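Local coordinates for auracyanin-A (Chloroflexus aurantiacus, PDB 2AAN), which carries electrons with a single blue copper ion, probably as a soluble acceptor for the membrane-bound alternative complex III, at residues P126-Y129 with P130-G134; A89-S92 with N93-A96. All coordinates share one frame; numbering follows the deposited sequence.

Contact 1 (P126-Y129 with P130-G134); sequences PGHY and PLMQG. With CU (copper (II) ion), chain B.
Pro130 sits on the ring of the residue before it: a cis peptide joins it to Tyr129 and folds its CA back over one face of the tyrosine ring, 3.3 Å from the centroid, in a CH-pi contact. Pro130 CB widens the contact, 3.8 Å from Tyr129 CE2. The ring can lie there because Tyr129 CG is anti to its own backbone N (chi1 178°), which also sends the phenol toward helix 67-80, where Tyr129 OH is hydrogen-bonded to Glu67. With an alanine here, Pro130 would probably lose its aromatic platform and Glu67 its hydroxyl partner, leaving a gap beside the helix. Leu131 follows, its N giving a hydrogen bond to a water, 3.1 Å away, that in turn donates to Gly127 O. Met132 N then ties the loop back to His128 O at 2.8 Å, a moderately bent bond (147°) with the donor tilted from the carbonyl plane. The extended Met132 side chain runs alongside that of His128 in the same direction. His128 ND1 binds the copper at 2.1 Å, while Met132 SD, also a ligand of the site, stands farther off at 2.9 Å from the metal. Gln133 starts the strand that leads away. Together with His58 and Cys123, His128 and Met132 make up the copper site of a cupredoxin, illustrating how a tightly folded loop between adjacent strands brings ligands close in sequence to one metal.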
loop_
_atom_site.group_PDB
_atom_site.type_symbol
_atom_site.label_atom_id
_atom_site.label_comp_id
_atom_site.label_asym_id
_atom_site.label_seq_id
_atom_site.Cartn_x
_atom_site.Cartn_y
_atom_site.Cartn_z
ATOM N N PRO A 126 11.481 4.828 -1.648
ATOM C CA PRO A 126 12.702 4.296 -2.221
ATOM C C PRO A 126 13.351 3.212 -1.372
ATOM O O PRO A 126 13.638 3.433 -0.209
ATOM C CB PRO A 126 13.610 5.545 -2.315
ATOM C CG PRO A 126 12.655 6.617 -2.671
ATOM C CD PRO A 126 11.415 6.292 -1.831
ATOM N N GLY A 127 13.591 2.055 -1.981
ATOM C CA GLY A 127 14.271 0.959 -1.299
ATOM C C GLY A 127 13.417 0.028 -0.446
ATOM O O GLY A 127 13.907 -1.017 0.011
ATOM N N HIS A 128 12.158 0.359 -0.183
ATOM C CA HIS A 128 11.357 -0.506 0.741
ATOM C C HIS A 128 10.803 -1.750 0.077
ATOM O O HIS A 128 10.784 -2.817 0.686
ATOM C CB HIS A 128 10.247 0.289 1.393
ATOM C CG HIS A 128 10.762 1.325 2.320
ATOM N ND1 HIS A 128 9.960 1.972 3.230
ATOM C CD2 HIS A 128 12.013 1.823 2.486
ATOM C CE1 HIS A 128 10.698 2.833 3.916
ATOM N NE2 HIS A 128 11.952 2.742 3.499
ATOM N N TYR A 129 10.344 -1.602 -1.164
ATOM C CA TYR A 129 10.009 -2.739 -2.021
ATOM C C TYR A 129 11.333 -3.207 -2.583
ATOM O O TYR A 129 12.172 -2.360 -2.935
ATOM C CB TYR A 129 9.016 -2.319 -3.141
ATOM C CG TYR A 129 8.682 -3.462 -4.081
ATOM C CD1 TYR A 129 7.691 -4.379 -3.749
ATOM C CD2 TYR A 129 9.455 -3.714 -5.200
ATOM C CE1 TYR A 129 7.416 -5.464 -4.529
ATOM C CE2 TYR A 129 9.192 -4.835 -6.019
ATOM C CZ TYR A 129 8.159 -5.694 -5.687
ATOM O OH TYR A 129 7.838 -6.801 -6.459
ATOM N N PRO A 130 11.530 -4.526 -2.746
ATOM C CA PRO A 130 10.608 -5.671 -2.655
ATOM C C PRO A 130 10.377 -6.268 -1.287
ATOM O O PRO A 130 9.510 -7.107 -1.154
ATOM C CB PRO A 130 11.304 -6.713 -3.546
ATOM C CG PRO A 130 12.747 -6.465 -3.262
ATOM C CD PRO A 130 12.863 -4.972 -3.182
ATOM N N LEU A 131 11.063 -5.824 -0.241
ATOM C CA LEU A 131 10.771 -6.423 1.049
ATOM C C LEU A 131 9.382 -6.069 1.552
ATOM O O LEU A 131 8.689 -6.887 2.140
ATOM C CB LEU A 131 11.797 -5.999 2.101
ATOM C CG LEU A 131 13.135 -6.734 2.061
ATOM C CD1 LEU A 131 14.086 -5.982 2.971
ATOM C CD2 LEU A 131 12.970 -8.160 2.509
ATOM N N MET A 132 8.993 -4.819 1.373
ATOM C CA MET A 132 7.798 -4.338 2.020
ATOM C C MET A 132 6.616 -4.589 1.091
ATOM O O MET A 132 6.251 -3.775 0.221
ATOM C CB MET A 132 8.005 -2.882 2.415
ATOM C CG MET A 132 6.972 -2.396 3.412
ATOM S SD MET A 132 7.432 -0.883 4.211
ATOM C CE MET A 132 5.860 -0.525 5.025
ATOM N N GLN A 133 6.013 -5.746 1.281
ATOM C CA GLN A 133 4.876 -6.150 0.479
ATOM C C GLN A 133 3.979 -7.119 1.229
ATOM O O GLN A 133 4.390 -7.778 2.193
ATOM C CB GLN A 133 5.334 -6.788 -0.843
ATOM C CG GLN A 133 6.240 -7.998 -0.692
ATOM C CD GLN A 133 6.417 -8.759 -1.974
ATOM O OE1 GLN A 133 5.463 -9.377 -2.488
ATOM N NE2 GLN A 133 7.656 -8.747 -2.508
ATOM N N GLY A 134 2.747 -7.193 0.764
ATOM C CA GLY A 134 1.802 -8.149 1.258
ATOM C C GLY A 134 0.755 -8.462 0.208
ATOM O O GLY A 134 0.890 -8.073 -0.962
HETATM CU CU CU B . 7.878 1.851 3.342
HETATM O O HOH W 1 13.592 -4.078 -0.124
#

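Contact 2 (A89-S92 with N93-A96); sequences ADKS and NIIA. With SO4 (sulfate ion), chain C.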
loop_
_atom_site.group_PDB
_atom_site.type_symbol
_atom_site.label_atom_id
_atom_site.label_comp_id
_atom_site.label_asym_id
_atom_site.label_seq_id
_atom_site.Cartn_x
_atom_site.Cartn_y
_atom_site.Cartn_z
ATOM N N ALA A 89 2.147 9.081 -12.233
ATOM C CA ALA A 89 0.887 9.785 -12.499
ATOM C C ALA A 89 -0.094 8.883 -13.290
ATOM O O ALA A 89 -1.298 9.063 -13.229
ATOM C CB ALA A 89 1.165 11.060 -13.257
ATOM N N ASP A 90 0.445 7.891 -13.988
ATOM C CA ASP A 90 -0.356 6.844 -14.611
ATOM C C ASP A 90 -0.865 5.881 -13.531
ATOM O O ASP A 90 -0.090 5.182 -12.820
ATOM C CB ASP A 90 0.473 6.125 -15.670
ATOM C CG ASP A 90 -0.301 5.035 -16.423
ATOM O OD1 ASP A 90 -1.460 4.713 -16.074
ATOM O OD2 ASP A 90 0.298 4.486 -17.375
ATOM N N LYS A 91 -2.187 5.869 -13.395
ATOM C CA LYS A 91 -2.872 5.050 -12.359
ATOM C C LYS A 91 -3.560 3.815 -12.941
ATOM O O LYS A 91 -4.411 3.201 -12.290
ATOM C CB LYS A 91 -3.918 5.908 -11.585
ATOM C CG LYS A 91 -3.390 7.225 -11.005
ATOM C CD LYS A 91 -2.231 7.036 -10.010
ATOM C CE LYS A 91 -1.704 8.372 -9.507
ATOM N NZ LYS A 91 -0.447 8.295 -8.690
ATOM N N SER A 92 -3.177 3.407 -14.151
ATOM C CA SER A 92 -3.804 2.256 -14.801
ATOM C C SER A 92 -3.723 0.981 -13.941
ATOM O O SER A 92 -4.650 0.205 -13.893
ATOM C CB SER A 92 -3.204 2.032 -16.206
ATOM O OG SER A 92 -3.328 3.201 -17.027
ATOM N N ASN A 93 -2.631 0.794 -13.229
ATOM C CA ASN A 93 -2.442 -0.407 -12.425
ATOM C C ASN A 93 -2.387 -0.134 -10.915
ATOM O O ASN A 93 -1.839 -0.920 -10.158
ATOM C CB ASN A 93 -1.157 -1.110 -12.885
ATOM C CG ASN A 93 -1.298 -1.722 -14.254
ATOM O OD1 ASN A 93 -2.167 -2.538 -14.471
ATOM N ND2 ASN A 93 -0.445 -1.331 -15.175
ATOM N N ILE A 94 -2.941 0.990 -10.500
ATOM C CA ILE A 94 -3.045 1.356 -9.115
ATOM C C ILE A 94 -4.529 1.396 -8.801
ATOM O O ILE A 94 -5.311 2.156 -9.424
ATOM C CB ILE A 94 -2.306 2.686 -8.829
ATOM C CG1 ILE A 94 -0.796 2.477 -9.042
ATOM C CG2 ILE A 94 -2.568 3.209 -7.446
ATOM C CD1 ILE A 94 -0.002 3.773 -9.182
ATOM N N ILE A 95 -4.924 0.590 -7.820
ATOM C CA ILE A 95 -6.312 0.505 -7.392
ATOM C C ILE A 95 -6.616 1.517 -6.305
ATOM O O ILE A 95 -7.696 2.150 -6.295
ATOM C CB ILE A 95 -6.655 -0.911 -6.909
ATOM C CG1 ILE A 95 -6.507 -1.899 -8.080
ATOM C CG2 ILE A 95 -8.067 -0.946 -6.385
ATOM C CD1 ILE A 95 -6.538 -3.339 -7.690
ATOM N N ALA A 96 -5.694 1.641 -5.360
ATOM C CA ALA A 96 -5.867 2.588 -4.265
ATOM C C ALA A 96 -4.503 2.995 -3.727
ATOM O O ALA A 96 -3.546 2.205 -3.827
ATOM C CB ALA A 96 -6.728 1.956 -3.176
HETATM S S SO4 C . 4.821 11.050 -14.507
HETATM O O1 SO4 C . 6.134 11.629 -14.722
HETATM O O2 SO4 C . 4.264 11.547 -13.256
HETATM O O3 SO4 C . 3.975 11.484 -15.601
HETATM O O4 SO4 C . 4.917 9.615 -14.316
HETATM O O HOH W 2 -0.327 2.538 -12.850
#
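This is a local contact at the protein surface, a type I beta turn from Lys91 to Ile94 that feeds the chain from a loop into strand 94-97. Its closing bond runs from Ile94 N to Lys91 O, 3.2 Å long and nearly straight at the hydrogen (166°), although the donor stands well above the carbonyl plane. Ahead of the turn, Asp90 OD1 is gripped twice by Ser92: the backbone N reaches it at 2.9 Å, forming an Asx turn, while Ser92 OG donates at 2.6 Å to the syn lone pair of Asp90 OD1. Two such bonds to one oxygen would restrict the rotation of the carboxylate, and Ser92 OG can join in because it lies beside its own backbone N (chi1 -57°). A water also bridges the backbone, donating to Asp90 O and accepting from Asn93 N at 2.9 Å. The apolar part is small: Lys91, bent at its second torsion, passes obliquely by Ile94, with Lys91 CD 4.0 Å from Ile94 CD1, and carries its ammonium on to a salt bridge with Glu97. Beyond the turn, Ile95 and Ala96 both face Leu62 in a classic beta bulge against strand 61-63. Ile94 touches both Ile61 of that strand and Ile73 of helix 67-80.

Along the chain the two contacts come in series, contact 2 first, with strands 106-112 and 117-122 between them. Their centres lie 18 Å apart and their nearest atoms about 11 Å, so they do not touch. What they share is one mixed five-stranded sheet: contact 2 enters one of its two outermost strands, 94-97, whereas contact 1 leads into strand 133-138, with 117-122 and 61-63 lying between the two. Helix 67-80 is a second common neighbour, meeting Tyr129 in one and Ile94 in the other. Within a single cupredoxin domain, then, one loop supplies two ligands of the copper site used for electron transfer, while the turn of contact 2 leads into an edge strand away from it.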